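Local coordinates for clavulanic acid biosynthesis oligopeptide binding protein 2 (PDB 2WOL) that probably binds oligopeptides as an extracellular solute-binding protein, and belongs to the biosynthetic pathway of the beta-lactamase inhibitor clavulanic acid in Streptomyces clavuligerus, at residues 319-324 and 385-390; 376-381 and 414-419; 393-398 and 407-412; 515-518 and 522-525. All coordinates share one frame; numbering follows the deposited sequence.

Interaction 1: residues 319-324 and 385-390; sequences VHVRRA and AGLPDG
Val321, on the first turn of helix 319-327, packs against Ala385 and Leu387 just beyond the end of helix 375-384. That second helix closes with a Schellman motif: Gly386 takes positive phi, two bonds run back into the last turn, and the chain then enters a type I turn from Leu387 to Gly390 that leads to strand 391-398. The contact therefore joins the start of one helix to the C-terminal exit of another in a domain of the family 5 solute-binding fold.

Between the two segments the contact is apolar. Val321 works through one methyl, CG2, which lies 3.6 Å from Ala385 CB and is also 4.0 Å from Leu387 CD1, so a single branch serves both partners. The torsion explains the choice: at chi1 163° CG1 is anti to the backbone N, which leaves CG2 beside that N, on the side where the 385-390 segment passes. Leu387 extends its CD1 branch to the valine at a slant.

The polar partners lie outside the two segments. Asn318 OD1 receives the N-H of His320 at the helix start, and the Asn318 side chain also touches Ala385.

The backbones come nearest at His320 and Ala385, whose CA atoms are 5.3 Å apart. Here it is the root of the histidine that packs, while its ring leads away: His320 CB sits 3.9 Å from Ala385 N and 4.0 Å from Ala385 CB.

Interaction 2: residues 376-381 and 414-419; sequences DAARAE and ARVGIE
Arg379 lies obliquely across Val416, its aliphatic part against one methyl and its guanidinium reaching past it to a backbone carbonyl. With CG beside the backbone N (chi1 -75°) and the chain extended from CG to NE, the arginine leaves its helix and runs over to the 414-419 turn. Val416 CG1 is the atom it passes: 4.0 Å from Arg379 CG and equally 4.0 Å from Arg379 NE, it sits over one face of the guanidinium. At the group's edge, Arg379 NH2 donates to Arg415 O at 3.1 Å. The bond is bent, with 137° at the hydrogen, and the oxygen is tilted out of the guanidinium plane. The donor in turn is tilted 30° from the plane of the carbonyl.

The carbonyl belongs to a helix ending. Residues 414-417 form a type I turn, and Gly417, with positive phi, is the C-prime residue of the Schellman motif that closes helix 401-414 before strand 418-425 sets off. Arg379 thus ties helix 375-384 to the connection between the helix and second strand of a beta-alpha-beta unit.

On the inner side of the contact, Ala378 CB meets the same methyl, Val416 CG1, at 4.1 Å. Val416 is buried here, and Leu375 and Leu382 of helix 375-384 also pack on it. The Arg415 side chain turns the other way: its NH2 donates to the carbonyls of Ala328 and Arg372, and its NE to Ser412 O.

Interaction 3: residues 393-398 and 407-412; sequences AVIGTQ and DAVVES
Ile395 lays its CD1 methyl over the face of the Val409 isopropyl group formed by CB, CG1 and CG2, and this is the tight part of the contact. That one methyl is 3.9 Å from Val409 CB, 3.9 Å from Val409 CG1 and 4.0 Å from Val409 CG2, so it rests on all three carbons instead of touching a single branch. The torsions aim it there. Ile395 carries CG1 anti to the backbone N (chi1 -176°) and continues nearly straight through chi2 at 162°, making a long reach from strand to helix.

The neighbouring pair is looser. Ile395 CG2, the short branch, comes only to 4.3 Å from Val410 CG2, and Val410 is partly exposed, whereas Ile395 and Val409 are buried.

Strand 391-398, helix 401-414 and strand 418-425 make a beta-alpha-beta crossover, the two strands parallel and adjacent in the sheet. Ile395 belongs to the first strand and spans the gap to the helix that covers it; where the backbones come nearest, Ile395 CA is 8.3 Å from Val410 CA. From the strand on its other flank, 448-453, Leu448 and Val450 press on the isoleucine, and Leu334 of helix 331-337 lies against Val409.

Farther along the helix, Ser412 OG donates to Ala408 O at 2.7 Å. The Ser412 backbone N reaches the same oxygen from the opposite face of the carbonyl plane, while Ser412 OG in turn is bonded to Asp330 N.

Interaction 4: residues 515-518 and 522-525; sequences RRVM and VLLP
A tight helix-to-strand connection brings the last turns of helix 503-520 onto the start of strand 523-534, part of the mixed sheet that also holds strands 391-398 and 418-425. Only three residues separate the segments, and the touching side chains are all buried.

Met518 makes the closest approach. The side chain sets out away from the strand, but bends at chi2 (-49°) and chi3 (-63°) fold the chain back, so that the terminal CE lies 3.7 Å from Pro525 CD, the ring carbon next to the proline N. The same methyl is 3.5 Å from Leu523 O. Beside it Val517 CG1 meets Leu523 CD1 at 4.2 Å, the two side chains lying at a slant to each other, and Val468 of helix 460-468 packs on both.

The backbones are joined through water 1. This water donates to Val517 O at 2.8 Å and accepts from Leu523 N at 2.9 Å. Leu523 O also takes a hydrogen bond from Gln326 NE2 of helix 319-327.

In this buried setting, with Met518 CE lying against both Pro525 and the Leu523 carbonyl, the water supplies polar partners to a helix carbonyl and a strand amide too far apart to bond directly.

Overall arrangement
All four contacts lie on the same side of the chain's centre, in the part built round the mixed sheet that holds strands 391-398, 418-425 and 523-534. Interactions 1 and 2 are neighbours, their centres 8 Å apart, because helices 319-327 and 375-384 pack together: Ala324 O is 3.5 Å from Ala378 CB. Interaction 2 meets interaction 3 at the sheet, where Glu419 O and Ala393 N, 3.1 Å apart, probably hydrogen-bond between adjacent parallel strands. Interaction 4 stands on another strand of that sheet, its centre about 18 Å from that of interaction 3, and touches interaction 1 where Arg322 NE lies 3.5 Å from Val522 CG1. Helix 319-327 thus connects interactions 1, 2 and 4.

Interaction 1: residues 319-324 and 385-390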
loop_
_atom_site.group_PDB
_atom_site.type_symbol
_atom_site.label_atom_id
_atom_site.label_comp_id
_atom_site.label_asym_id
_atom_site.label_seq_id
_atom_site.Cartn_x
_atom_site.Cartn_y
_atom_site.Cartn_z
ATOM N N VAL A 319 13.897 -7.605 -26.288
ATOM C CA VAL A 319 14.397 -7.964 -24.951
ATOM C C VAL A 319 15.832 -7.484 -24.718
ATOM O O VAL A 319 16.209 -7.178 -23.589
ATOM C CB VAL A 319 14.264 -9.489 -24.650
ATOM C CG1 VAL A 319 15.211 -10.314 -25.525
ATOM C CG2 VAL A 319 14.495 -9.773 -23.160
ATOM N N HIS A 320 16.626 -7.416 -25.783
ATOM C CA HIS A 320 18.031 -7.034 -25.652
ATOM C C HIS A 320 18.229 -5.547 -25.422
ATOM O O HIS A 320 19.161 -5.147 -24.722
ATOM C CB HIS A 320 18.839 -7.574 -26.827
ATOM C CG HIS A 320 18.874 -9.063 -26.859
ATOM N ND1 HIS A 320 18.172 -9.813 -27.777
ATOM C CD2 HIS A 320 19.477 -9.947 -26.031
ATOM C CE1 HIS A 320 18.365 -11.097 -27.528
ATOM N NE2 HIS A 320 19.151 -11.204 -26.473
ATOM N N VAL A 321 17.336 -4.738 -25.987
ATOM C CA VAL A 321 17.269 -3.323 -25.634
ATOM C C VAL A 321 17.000 -3.196 -24.132
ATOM O O VAL A 321 17.661 -2.423 -23.438
ATOM C CB VAL A 321 16.184 -2.589 -26.449
ATOM C CG1 VAL A 321 15.820 -1.254 -25.810
ATOM C CG2 VAL A 321 16.651 -2.395 -27.886
ATOM N N ARG A 322 16.053 -3.989 -23.634
ATOM C CA ARG A 322 15.650 -3.892 -22.232
ATOM C C ARG A 322 16.767 -4.350 -21.303
ATOM O O ARG A 322 17.012 -3.729 -20.274
ATOM C CB ARG A 322 14.357 -4.669 -21.981
ATOM C CG ARG A 322 13.202 -4.211 -22.875
ATOM C CD ARG A 322 11.851 -4.714 -22.389
ATOM N NE ARG A 322 11.738 -6.173 -22.379
ATOM C CZ ARG A 322 11.263 -6.906 -23.387
ATOM N NH1 ARG A 322 10.867 -6.330 -24.518
ATOM N NH2 ARG A 322 11.192 -8.224 -23.260
ATOM N N ARG A 323 17.453 -5.426 -21.682
ATOM C CA ARG A 323 18.591 -5.917 -20.900
ATOM C C ARG A 323 19.769 -4.948 -20.926
ATOM O O ARG A 323 20.459 -4.787 -19.920
ATOM C CB ARG A 323 19.012 -7.318 -21.360
ATOM C CG ARG A 323 17.963 -8.368 -21.024
ATOM C CD ARG A 323 18.339 -9.754 -21.498
ATOM N NE ARG A 323 17.308 -10.708 -21.100
ATOM C CZ ARG A 323 17.128 -11.908 -21.648
ATOM N NH1 ARG A 323 17.919 -12.342 -22.627
ATOM N NH2 ARG A 323 16.146 -12.682 -21.210
ATOM N N ALA A 324 19.991 -4.299 -22.069
ATOM C CA ALA A 324 21.023 -3.272 -22.167
ATOM C C ALA A 324 20.795 -2.190 -21.120
ATOM O O ALA A 324 21.724 -1.781 -20.431
ATOM C CB ALA A 324 21.049 -2.668 -23.562
ATOM N N ALA A 385 20.449 -6.448 -30.231
ATOM C CA ALA A 385 19.219 -5.768 -30.639
ATOM C C ALA A 385 19.308 -5.178 -32.043
ATOM O O ALA A 385 18.315 -4.670 -32.570
ATOM C CB ALA A 385 18.868 -4.675 -29.635
ATOM N N GLY A 386 20.491 -5.238 -32.645
ATOM C CA GLY A 386 20.727 -4.585 -33.930
ATOM C C GLY A 386 20.878 -3.083 -33.785
ATOM O O GLY A 386 20.712 -2.333 -34.750
ATOM N N LEU A 387 21.192 -2.639 -32.568
ATOM C CA LEU A 387 21.391 -1.222 -32.285
ATOM C C LEU A 387 22.695 -1.008 -31.516
ATOM O O LEU A 387 22.683 -0.452 -30.413
ATOM C CB LEU A 387 20.197 -0.653 -31.500
ATOM C CG LEU A 387 18.827 -0.662 -32.190
ATOM C CD1 LEU A 387 17.720 -0.399 -31.186
ATOM C CD2 LEU A 387 18.753 0.351 -33.337
ATOM N N PRO A 388 23.836 -1.429 -32.106
ATOM C CA PRO A 388 25.099 -1.445 -31.360
ATOM C C PRO A 388 25.564 -0.080 -30.840
ATOM O O PRO A 388 26.263 -0.020 -29.829
ATOM C CB PRO A 388 26.107 -2.008 -32.374
ATOM C CG PRO A 388 25.482 -1.789 -33.705
ATOM C CD PRO A 388 24.013 -1.910 -33.490
ATOM N N ASP A 389 25.169 0.996 -31.517
ATOM C CA ASP A 389 25.610 2.343 -31.150
ATOM C C ASP A 389 24.608 3.079 -30.261
ATOM O O ASP A 389 24.825 4.234 -29.880
ATOM C CB ASP A 389 25.906 3.158 -32.410
ATOM C CG ASP A 389 27.061 2.586 -33.210
ATOM O OD1 ASP A 389 28.079 2.200 -32.599
ATOM O OD2 ASP A 389 26.946 2.522 -34.453
ATOM N N GLY A 390 23.517 2.398 -29.927
ATOM C CA GLY A 390 22.474 2.982 -29.101
ATOM C C GLY A 390 21.296 3.452 -29.924
ATOM O O GLY A 390 21.114 3.037 -31.072
#

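Interaction 2: residues 376-381 and 414-419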
loop_
_atom_site.group_PDB
_atom_site.type_symbol
_atom_site.label_atom_id
_atom_site.label_comp_id
_atom_site.label_asym_id
_atom_site.label_seq_id
_atom_site.Cartn_x
_atom_site.Cartn_y
_atom_site.Cartn_z
ATOM N N ASP A 376 30.176 -3.254 -20.727
ATOM C CA ASP A 376 30.510 -4.294 -21.703
ATOM C C ASP A 376 29.288 -5.164 -21.997
ATOM O O ASP A 376 28.966 -5.423 -23.159
ATOM C CB ASP A 376 31.666 -5.169 -21.212
ATOM C CG ASP A 376 33.015 -4.472 -21.296
ATOM O OD1 ASP A 376 33.133 -3.429 -21.979
ATOM O OD2 ASP A 376 33.972 -4.991 -20.683
ATOM N N ALA A 377 28.598 -5.600 -20.944
ATOM C CA ALA A 377 27.408 -6.431 -21.109
ATOM C C ALA A 377 26.295 -5.662 -21.813
ATOM O O ALA A 377 25.621 -6.208 -22.685
ATOM C CB ALA A 377 26.927 -6.956 -19.769
ATOM N N ALA A 378 26.116 -4.396 -21.435
ATOM C CA ALA A 378 25.103 -3.529 -22.052
ATOM C C ALA A 378 25.344 -3.354 -23.550
ATOM O O ALA A 378 24.405 -3.431 -24.348
ATOM C CB ALA A 378 25.055 -2.171 -21.359
ATOM N N ARG A 379 26.601 -3.123 -23.928
ATOM C CA ARG A 379 26.950 -2.938 -25.341
ATOM C C ARG A 379 26.723 -4.209 -26.150
ATOM O O ARG A 379 26.295 -4.150 -27.304
ATOM C CB ARG A 379 28.388 -2.428 -25.499
ATOM C CG ARG A 379 28.538 -0.954 -25.148
ATOM C CD ARG A 379 29.972 -0.471 -25.236
ATOM N NE ARG A 379 30.100 0.850 -24.620
ATOM C CZ ARG A 379 30.835 1.117 -23.543
ATOM N NH1 ARG A 379 31.546 0.163 -22.956
ATOM N NH2 ARG A 379 30.870 2.354 -23.064
ATOM N N ALA A 380 26.997 -5.357 -25.535
ATOM C CA ALA A 380 26.743 -6.638 -26.181
ATOM C C ALA A 380 25.247 -6.845 -26.415
ATOM O O ALA A 380 24.843 -7.336 -27.468
ATOM C CB ALA A 380 27.327 -7.777 -25.361
ATOM N N GLU A 381 24.427 -6.452 -25.437
ATOM C CA GLU A 381 22.972 -6.522 -25.575
ATOM C C GLU A 381 22.484 -5.596 -26.690
ATOM O O GLU A 381 21.639 -5.982 -27.501
ATOM C CB GLU A 381 22.268 -6.181 -24.254
ATOM C CG GLU A 381 22.522 -7.163 -23.104
ATOM C CD GLU A 381 21.882 -8.533 -23.290
ATOM O OE1 GLU A 381 20.891 -8.652 -24.051
ATOM O OE2 GLU A 381 22.373 -9.493 -22.652
ATOM N N ALA A 414 23.414 7.209 -21.225
ATOM C CA ALA A 414 24.207 7.975 -22.196
ATOM C C ALA A 414 25.586 7.350 -22.415
ATOM O O ALA A 414 26.180 7.498 -23.482
ATOM C CB ALA A 414 24.344 9.423 -21.756
ATOM N N ARG A 415 26.075 6.634 -21.406
ATOM C CA ARG A 415 27.392 5.993 -21.453
ATOM C C ARG A 415 27.517 4.909 -22.528
ATOM O O ARG A 415 28.633 4.567 -22.932
ATOM C CB ARG A 415 27.749 5.413 -20.083
ATOM C CG ARG A 415 27.824 6.455 -18.975
ATOM C CD ARG A 415 28.118 5.821 -17.623
ATOM N NE ARG A 415 27.078 4.869 -17.232
ATOM C CZ ARG A 415 27.185 4.002 -16.229
ATOM N NH1 ARG A 415 28.294 3.946 -15.496
ATOM N NH2 ARG A 415 26.177 3.179 -15.961
ATOM N N VAL A 416 26.384 4.371 -22.980
ATOM C CA VAL A 416 26.369 3.353 -24.038
ATOM C C VAL A 416 25.587 3.828 -25.274
ATOM O O VAL A 416 25.142 3.025 -26.097
ATOM C CB VAL A 416 25.846 1.981 -23.522
ATOM C CG1 VAL A 416 26.788 1.413 -22.465
ATOM C CG2 VAL A 416 24.422 2.096 -22.975
ATOM N N GLY A 417 25.426 5.144 -25.392
ATOM C CA GLY A 417 24.809 5.741 -26.575
ATOM C C GLY A 417 23.294 5.714 -26.604
ATOM O O GLY A 417 22.684 5.972 -27.644
ATOM N N ILE A 418 22.676 5.394 -25.470
ATOM C CA ILE A 418 21.227 5.501 -25.355
ATOM C C ILE A 418 20.917 6.924 -24.910
ATOM O O ILE A 418 21.180 7.298 -23.762
ATOM C CB ILE A 418 20.627 4.449 -24.391
ATOM C CG1 ILE A 418 20.983 3.035 -24.870
ATOM C CG2 ILE A 418 19.113 4.623 -24.299
ATOM C CD1 ILE A 418 20.689 1.919 -23.867
ATOM N N GLU A 419 20.377 7.709 -25.841
ATOM C CA GLU A 419 20.142 9.135 -25.636
ATOM C C GLU A 419 18.687 9.367 -25.270
ATOM O O GLU A 419 17.794 9.247 -26.113
ATOM C CB GLU A 419 20.480 9.928 -26.902
ATOM C CG GLU A 419 21.909 9.775 -27.401
ATOM C CD GLU A 419 22.123 10.449 -28.747
ATOM O OE1 GLU A 419 21.407 11.431 -29.050
ATOM O OE2 GLU A 419 23.008 9.994 -29.504
#

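Interaction 3: residues 393-398 and 407-412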
loop_
_atom_site.group_PDB
_atom_site.type_symbol
_atom_site.label_atom_id
_atom_site.label_comp_id
_atom_site.label_asym_id
_atom_site.label_seq_id
_atom_site.Cartn_x
_atom_site.Cartn_y
_atom_site.Cartn_z
ATOM N N ALA A 393 15.348 7.696 -27.133
ATOM C CA ALA A 393 14.088 7.344 -26.482
ATOM C C ALA A 393 13.656 8.417 -25.489
ATOM O O ALA A 393 14.379 9.390 -25.257
ATOM C CB ALA A 393 14.194 5.974 -25.800
ATOM N N VAL A 394 12.467 8.229 -24.920
ATOM C CA VAL A 394 11.889 9.164 -23.959
ATOM C C VAL A 394 11.536 8.437 -22.665
ATOM O O VAL A 394 10.926 7.363 -22.688
ATOM C CB VAL A 394 10.613 9.859 -24.527
ATOM C CG1 VAL A 394 10.041 10.856 -23.529
ATOM C CG2 VAL A 394 10.920 10.559 -25.847
ATOM N N ILE A 395 11.925 9.039 -21.544
ATOM C CA ILE A 395 11.542 8.553 -20.223
ATOM C C ILE A 395 10.464 9.456 -19.618
ATOM O O ILE A 395 10.613 10.680 -19.586
ATOM C CB ILE A 395 12.773 8.392 -19.270
ATOM C CG1 ILE A 395 12.342 7.791 -17.923
ATOM C CG2 ILE A 395 13.555 9.718 -19.112
ATOM C CD1 ILE A 395 13.492 7.208 -17.106
ATOM N N GLY A 396 9.376 8.840 -19.162
ATOM C CA GLY A 396 8.286 9.564 -18.511
ATOM C C GLY A 396 8.481 9.626 -17.008
ATOM O O GLY A 396 8.920 8.653 -16.391
ATOM N N THR A 397 8.150 10.772 -16.416
ATOM C CA THR A 397 8.354 10.980 -14.984
ATOM C C THR A 397 7.458 12.092 -14.428
ATOM O O THR A 397 6.713 12.726 -15.177
ATOM C CB THR A 397 9.845 11.280 -14.675
ATOM O OG1 THR A 397 10.067 11.214 -13.264
ATOM C CG2 THR A 397 10.256 12.656 -15.190
ATOM N N GLN A 398 7.526 12.288 -13.112
ATOM C CA GLN A 398 6.907 13.421 -12.414
ATOM C C GLN A 398 7.978 14.460 -12.127
ATOM O O GLN A 398 9.165 14.132 -12.083
ATOM C CB GLN A 398 6.370 12.989 -11.046
ATOM C CG GLN A 398 5.200 12.035 -11.014
ATOM C CD GLN A 398 4.775 11.700 -9.587
ATOM O OE1 GLN A 398 5.548 11.866 -8.637
ATOM N NE2 GLN A 398 3.543 11.233 -9.430
ATOM N N ASP A 407 16.735 11.779 -14.448
ATOM C CA ASP A 407 18.012 12.373 -14.852
ATOM C C ASP A 407 19.172 11.396 -14.669
ATOM O O ASP A 407 20.085 11.344 -15.497
ATOM C CB ASP A 407 18.296 13.663 -14.070
ATOM C CG ASP A 407 17.348 14.799 -14.434
ATOM O OD1 ASP A 407 16.739 14.763 -15.527
ATOM O OD2 ASP A 407 17.223 15.740 -13.619
ATOM N N ALA A 408 19.133 10.631 -13.580
ATOM C CA ALA A 408 20.136 9.602 -13.323
ATOM C C ALA A 408 20.048 8.452 -14.333
ATOM O O ALA A 408 21.066 7.840 -14.677
ATOM C CB ALA A 408 20.023 9.091 -11.897
ATOM N N VAL A 409 18.842 8.167 -14.821
ATOM C CA VAL A 409 18.683 7.171 -15.886
ATOM C C VAL A 409 19.302 7.706 -17.182
ATOM O O VAL A 409 20.035 6.994 -17.868
ATOM C CB VAL A 409 17.200 6.761 -16.120
ATOM C CG1 VAL A 409 17.098 5.718 -17.233
ATOM C CG2 VAL A 409 16.577 6.206 -14.843
ATOM N N VAL A 410 19.013 8.966 -17.499
ATOM C CA VAL A 410 19.586 9.639 -18.671
ATOM C C VAL A 410 21.118 9.561 -18.640
ATOM O O VAL A 410 21.750 9.147 -19.615
ATOM C CB VAL A 410 19.127 11.122 -18.759
ATOM C CG1 VAL A 410 19.854 11.862 -19.885
ATOM C CG2 VAL A 410 17.620 11.211 -18.950
ATOM N N GLU A 411 21.699 9.947 -17.506
ATOM C CA GLU A 411 23.147 9.944 -17.325
ATOM C C GLU A 411 23.745 8.534 -17.437
ATOM O O GLU A 411 24.778 8.340 -18.089
ATOM C CB GLU A 411 23.505 10.582 -15.978
ATOM C CG GLU A 411 24.994 10.797 -15.755
ATOM C CD GLU A 411 25.304 11.556 -14.468
ATOM O OE1 GLU A 411 24.432 12.303 -13.968
ATOM O OE2 GLU A 411 26.429 11.402 -13.957
ATOM N N SER A 412 23.087 7.558 -16.811
ATOM C CA SER A 412 23.533 6.163 -16.846
ATOM C C SER A 412 23.600 5.650 -18.275
ATOM O O SER A 412 24.612 5.107 -18.703
ATOM C CB SER A 412 22.579 5.261 -16.052
ATOM O OG SER A 412 22.569 5.569 -14.668
#

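Interaction 4: residues 515-518 and 522-525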
loop_
_atom_site.group_PDB
_atom_site.type_symbol
_atom_site.label_atom_id
_atom_site.label_comp_id
_atom_site.label_asym_id
_atom_site.label_seq_id
_atom_site.Cartn_x
_atom_site.Cartn_y
_atom_site.Cartn_z
ATOM N N ARG A 515 11.190 -14.615 -11.255
ATOM C CA ARG A 515 12.287 -14.942 -12.157
ATOM C C ARG A 515 11.889 -14.707 -13.614
ATOM O O ARG A 515 12.632 -14.078 -14.364
ATOM C CB ARG A 515 12.757 -16.386 -11.946
ATOM C CG ARG A 515 13.886 -16.794 -12.882
ATOM C CD ARG A 515 14.502 -18.129 -12.489
ATOM N NE ARG A 515 15.269 -18.038 -11.246
ATOM C CZ ARG A 515 16.560 -17.722 -11.175
ATOM N NH1 ARG A 515 17.252 -17.460 -12.279
ATOM N NH2 ARG A 515 17.160 -17.668 -9.993
ATOM N N ARG A 516 10.718 -15.200 -14.010
ATOM C CA ARG A 516 10.271 -15.033 -15.394
ATOM C C ARG A 516 10.088 -13.557 -15.732
ATOM O O ARG A 516 10.450 -13.126 -16.822
ATOM C CB ARG A 516 8.968 -15.794 -15.640
ATOM C CG ARG A 516 9.147 -17.290 -15.770
ATOM C CD ARG A 516 7.808 -17.990 -15.843
ATOM N NE ARG A 516 7.953 -19.425 -16.076
ATOM C CZ ARG A 516 7.943 -19.999 -17.276
ATOM N NH1 ARG A 516 7.796 -19.262 -18.371
ATOM N NH2 ARG A 516 8.085 -21.313 -17.383
ATOM N N VAL A 517 9.543 -12.787 -14.790
ATOM C CA VAL A 517 9.380 -11.347 -14.988
ATOM C C VAL A 517 10.731 -10.671 -15.226
ATOM O O VAL A 517 10.863 -9.845 -16.123
ATOM C CB VAL A 517 8.635 -10.673 -13.811
ATOM C CG1 VAL A 517 8.656 -9.151 -13.948
ATOM C CG2 VAL A 517 7.204 -11.173 -13.740
ATOM N N MET A 518 11.738 -11.041 -14.434
ATOM C CA MET A 518 13.068 -10.477 -14.615
ATOM C C MET A 518 13.720 -10.941 -15.921
ATOM O O MET A 518 14.457 -10.179 -16.539
ATOM C CB MET A 518 13.954 -10.736 -13.391
ATOM C CG MET A 518 13.549 -9.907 -12.156
ATOM S SD MET A 518 13.294 -8.135 -12.457
ATOM C CE MET A 518 14.937 -7.622 -12.962
ATOM N N VAL A 522 11.407 -6.233 -18.300
ATOM C CA VAL A 522 10.503 -5.083 -18.419
ATOM C C VAL A 522 10.496 -4.178 -17.183
ATOM O O VAL A 522 10.100 -3.018 -17.272
ATOM C CB VAL A 522 9.055 -5.502 -18.782
ATOM C CG1 VAL A 522 8.991 -6.026 -20.217
ATOM C CG2 VAL A 522 8.518 -6.541 -17.804
ATOM N N LEU A 523 10.947 -4.705 -16.044
ATOM C CA LEU A 523 11.034 -3.917 -14.813
ATOM C C LEU A 523 12.470 -3.868 -14.310
ATOM O O LEU A 523 13.099 -4.912 -14.121
ATOM C CB LEU A 523 10.119 -4.490 -13.722
ATOM C CG LEU A 523 8.619 -4.611 -14.031
ATOM C CD1 LEU A 523 7.869 -5.180 -12.837
ATOM C CD2 LEU A 523 8.027 -3.270 -14.443
ATOM N N LEU A 524 12.969 -2.651 -14.106
ATOM C CA LEU A 524 14.289 -2.413 -13.534
ATOM C C LEU A 524 14.126 -1.959 -12.083
ATOM O O LEU A 524 13.752 -0.811 -11.829
ATOM C CB LEU A 524 15.050 -1.357 -14.348
ATOM C CG LEU A 524 16.325 -0.731 -13.765
ATOM C CD1 LEU A 524 17.393 -1.779 -13.425
ATOM C CD2 LEU A 524 16.888 0.300 -14.729
ATOM N N PRO A 525 14.398 -2.865 -11.127
ATOM C CA PRO A 525 14.287 -2.532 -9.710
ATOM C C PRO A 525 15.406 -1.585 -9.312
ATOM O O PRO A 525 16.550 -1.775 -9.729
ATOM C CB PRO A 525 14.468 -3.881 -8.998
ATOM C CG PRO A 525 14.563 -4.917 -10.053
ATOM C CD PRO A 525 14.849 -4.249 -11.345
HETATM O O HOH W 1 11.897 -7.344 -15.469
#